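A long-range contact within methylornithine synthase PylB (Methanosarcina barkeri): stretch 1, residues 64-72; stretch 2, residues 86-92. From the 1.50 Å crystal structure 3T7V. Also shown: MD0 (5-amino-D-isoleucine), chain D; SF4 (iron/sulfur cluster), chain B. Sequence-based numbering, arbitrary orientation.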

# COMPACT_ATOMS: atom_id res chain seq x y z
N PHE A 64 8.41 6.13 1.15
CA PHE A 64 8.09 5.78 -0.24
C PHE A 64 9.07 6.47 -1.16
O PHE A 64 9.14 7.72 -1.22
CB PHE A 64 6.67 6.31 -0.51
CG PHE A 64 6.20 5.99 -1.91
CD1 PHE A 64 6.08 4.65 -2.29
CD2 PHE A 64 5.89 6.98 -2.84
CE1 PHE A 64 5.67 4.28 -3.57
CE2 PHE A 64 5.47 6.62 -4.14
CZ PHE A 64 5.38 5.29 -4.49
N ILE A 65 9.79 5.69 -1.94
CA ILE A 65 10.78 6.19 -2.94
C ILE A 65 10.38 5.71 -4.30
O ILE A 65 10.66 4.55 -4.70
CB ILE A 65 12.20 5.72 -2.62
CG1 ILE A 65 12.62 6.15 -1.16
CG2 ILE A 65 13.19 6.33 -3.65
CD1 ILE A 65 14.02 5.64 -0.82
N TYR A 66 9.73 6.62 -5.03
CA TYR A 66 9.27 6.32 -6.40
C TYR A 66 10.45 6.70 -7.29
O TYR A 66 10.67 7.88 -7.58
CB TYR A 66 8.04 7.18 -6.66
CG TYR A 66 7.16 6.76 -7.82
CD1 TYR A 66 7.46 5.73 -8.69
CD2 TYR A 66 5.98 7.47 -8.03
CE1 TYR A 66 6.59 5.33 -9.70
CE2 TYR A 66 5.11 7.10 -9.05
CZ TYR A 66 5.45 6.05 -9.86
OH TYR A 66 4.52 5.78 -10.87
N PHE A 67 11.28 5.69 -7.64
CA PHE A 67 12.60 5.98 -8.23
C PHE A 67 12.61 6.06 -9.77
O PHE A 67 13.56 6.51 -10.34
CB PHE A 67 13.68 4.96 -7.76
CG PHE A 67 13.44 3.54 -8.13
CD1 PHE A 67 12.77 2.72 -7.27
CD2 PHE A 67 13.87 3.02 -9.35
CE1 PHE A 67 12.51 1.41 -7.59
CE2 PHE A 67 13.61 1.71 -9.74
CZ PHE A 67 12.91 0.87 -8.82
N SER A 68 11.49 5.65 -10.37
CA SER A 68 11.31 5.83 -11.81
C SER A 68 9.84 5.87 -12.12
O SER A 68 9.09 4.96 -11.71
CB SER A 68 11.95 4.71 -12.62
OG SER A 68 11.63 4.97 -14.01
N THR A 69 9.41 6.93 -12.84
CA THR A 69 8.00 7.07 -13.19
C THR A 69 7.73 6.71 -14.62
O THR A 69 6.69 7.04 -15.15
CB THR A 69 7.43 8.42 -12.84
OG1 THR A 69 8.17 9.38 -13.59
CG2 THR A 69 7.59 8.74 -11.31
N TYR A 70 8.66 5.99 -15.24
CA TYR A 70 8.39 5.38 -16.54
C TYR A 70 7.66 4.07 -16.41
O TYR A 70 8.00 3.25 -15.59
CB TYR A 70 9.72 5.13 -17.28
CG TYR A 70 10.34 6.41 -17.75
CD1 TYR A 70 11.17 7.15 -16.90
CD2 TYR A 70 10.09 6.88 -19.02
CE1 TYR A 70 11.71 8.35 -17.32
CE2 TYR A 70 10.67 8.12 -19.42
CZ TYR A 70 11.47 8.80 -18.53
OH TYR A 70 12.02 10.00 -18.97
N CYS A 71 6.67 3.86 -17.27
CA CYS A 71 5.91 2.59 -17.27
C CYS A 71 5.54 2.19 -18.67
O CYS A 71 5.08 3.03 -19.44
CB CYS A 71 4.69 2.73 -16.44
SG CYS A 71 3.97 1.06 -16.13
N LYS A 72 5.66 0.90 -18.95
CA LYS A 72 5.26 0.35 -20.24
C LYS A 72 3.79 -0.15 -20.26
O LYS A 72 3.28 -0.55 -21.30
CB LYS A 72 6.26 -0.74 -20.68
CG LYS A 72 6.24 -2.00 -19.82
CD LYS A 72 7.64 -2.74 -20.08
CE LYS A 72 7.69 -4.03 -19.26
NZ LYS A 72 6.82 -5.02 -19.91
N ILE A 86 3.21 12.77 -20.09
CA ILE A 86 3.40 13.46 -18.83
C ILE A 86 4.91 13.65 -18.56
O ILE A 86 5.76 13.02 -19.22
CB ILE A 86 2.78 12.65 -17.64
CG1 ILE A 86 3.42 11.25 -17.58
CG2 ILE A 86 1.25 12.55 -17.79
CD1 ILE A 86 3.10 10.53 -16.27
N ASN A 87 5.19 14.39 -17.51
CA ASN A 87 6.59 14.54 -17.04
C ASN A 87 6.91 13.17 -16.43
O ASN A 87 6.06 12.59 -15.72
CB ASN A 87 6.69 15.65 -16.00
CG ASN A 87 8.06 15.74 -15.43
OD1 ASN A 87 8.30 15.48 -14.23
ND2 ASN A 87 8.96 15.83 -16.28
N ARG A 88 8.14 12.67 -16.69
CA ARG A 88 8.61 11.40 -16.13
C ARG A 88 10.08 11.55 -15.78
O ARG A 88 10.82 12.31 -16.41
CB ARG A 88 8.54 10.29 -17.15
CG ARG A 88 7.04 9.97 -17.40
CD ARG A 88 6.89 8.83 -18.29
NE ARG A 88 5.56 8.73 -18.84
CZ ARG A 88 4.63 7.89 -18.36
NH1 ARG A 88 4.82 7.09 -17.30
NH2 ARG A 88 3.46 7.82 -19.00
N TYR A 89 10.48 10.88 -14.69
CA TYR A 89 11.86 10.96 -14.25
C TYR A 89 12.40 9.60 -13.92
O TYR A 89 11.61 8.66 -13.64
CB TYR A 89 11.98 11.94 -13.04
CG TYR A 89 11.29 11.47 -11.76
CD1 TYR A 89 10.04 11.96 -11.38
CD2 TYR A 89 11.94 10.53 -10.90
CE1 TYR A 89 9.43 11.56 -10.20
CE2 TYR A 89 11.29 10.06 -9.71
CZ TYR A 89 10.08 10.62 -9.37
OH TYR A 89 9.49 10.17 -8.21
N ARG A 90 13.71 9.49 -13.84
CA ARG A 90 14.39 8.21 -13.47
C ARG A 90 15.58 8.64 -12.65
O ARG A 90 16.50 9.30 -13.16
CB ARG A 90 14.79 7.46 -14.72
CG ARG A 90 15.49 6.14 -14.41
CD ARG A 90 15.93 5.43 -15.70
NE ARG A 90 14.78 5.08 -16.59
CZ ARG A 90 14.51 5.58 -17.80
NH1 ARG A 90 15.22 6.65 -18.32
NH2 ARG A 90 13.56 5.07 -18.50
N LEU A 91 15.54 8.41 -11.34
CA LEU A 91 16.63 8.91 -10.43
C LEU A 91 17.94 8.27 -10.87
O LEU A 91 18.04 7.07 -11.20
CB LEU A 91 16.37 8.49 -9.00
CG LEU A 91 15.07 9.05 -8.40
CD1 LEU A 91 15.00 8.59 -6.96
CD2 LEU A 91 15.02 10.61 -8.51
N THR A 92 19.01 9.12 -10.90
CA THR A 92 20.32 8.57 -11.12
C THR A 92 20.88 7.92 -9.81
O THR A 92 20.29 8.15 -8.74
CB THR A 92 21.33 9.71 -11.49
OG1 THR A 92 21.39 10.59 -10.36
CG2 THR A 92 20.88 10.41 -12.74
C MD0 D . 1.48 4.29 -0.85
N MD0 D . 2.08 5.94 -2.53
O MD0 D . 1.89 3.54 0.06
CA MD0 D . 2.38 4.61 -2.00
CB MD0 D . 2.24 3.54 -3.12
CD MD0 D . 3.17 1.18 -3.64
NE MD0 D . 3.68 -0.03 -3.01
CG MD0 D . 2.77 2.19 -2.56
CG2 MD0 D . 0.80 3.36 -3.65
OXT MD0 D . 0.34 4.79 -0.85
FE1 SF4 B . 1.94 0.33 -11.97
FE2 SF4 B . 2.31 1.25 -14.57
FE3 SF4 B . 0.64 2.62 -13.00
FE4 SF4 B . -0.09 0.25 -13.91
S1 SF4 B . 0.33 2.06 -15.20
S2 SF4 B . -0.28 0.98 -11.77
S3 SF4 B . 1.83 -0.92 -13.95
S4 SF4 B . 2.84 2.42 -12.69
O HOH W 1 16.02 5.22 -11.09
O HOH W 2 6.88 11.87 -13.07

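The backbones meet at a single beta bridge, Ser68 with Arg90, whose CA atoms lie 4.2 Å apart. Two nearly linear hydrogen bonds define it: Leu91 N to Phe67 O (2.9 Å, 165° at the hydrogen) and Thr69 N to Tyr89 O (2.9 Å, 167°). Tyr89 O also receives a CA-H...O contact from Ser68 CA at 3.4 Å.

Thr69 points its CB toward stretch 2, and its p rotamer (chi1 61°) serves both branches of the side chain. OG1 accepts a hydrogen bond from Tyr89 N (3.0 Å, 163°) and donates to water 2 (2.9 Å), which in turn donates to Asn87 O (2.9 Å). CG2 rests over one face of the Tyr89 ring, 3.9 Å from its centroid and 28° off the normal.

Tyr89 starts in the other direction, its CB pointing away, yet chi1 of 67° (p) brings the ring back against stretch 1. There OH donates to Tyr66 O at 2.7 Å, so the phenol reaches the strand backbone beyond the bridge.

Tyr70, in the m rotamer (chi1 -72°), is held between two arginines. Arg88 CB sits over one face, 3.7 Å from the ring centroid and 17° off the normal. Over the opposite face lies the Arg90 guanidinium, its plane tilted just 13° from the ring and the centres 4.2 Å apart, a stacked cation-pi arrangement. Arg90 extends through two t angles before chi3 turns to -61° (m), leading to this flat placement.

Arg88, m at chi1 and then t at chi2 and chi3, leads away from the Tyr70 ring, and NH1 donates to Thr69 O (2.8 Å, 149°), which lies near the guanidinium plane. Leu91, pointing toward stretch 1, adds an apolar contact between CD1 and Phe67 CB at 3.9 Å.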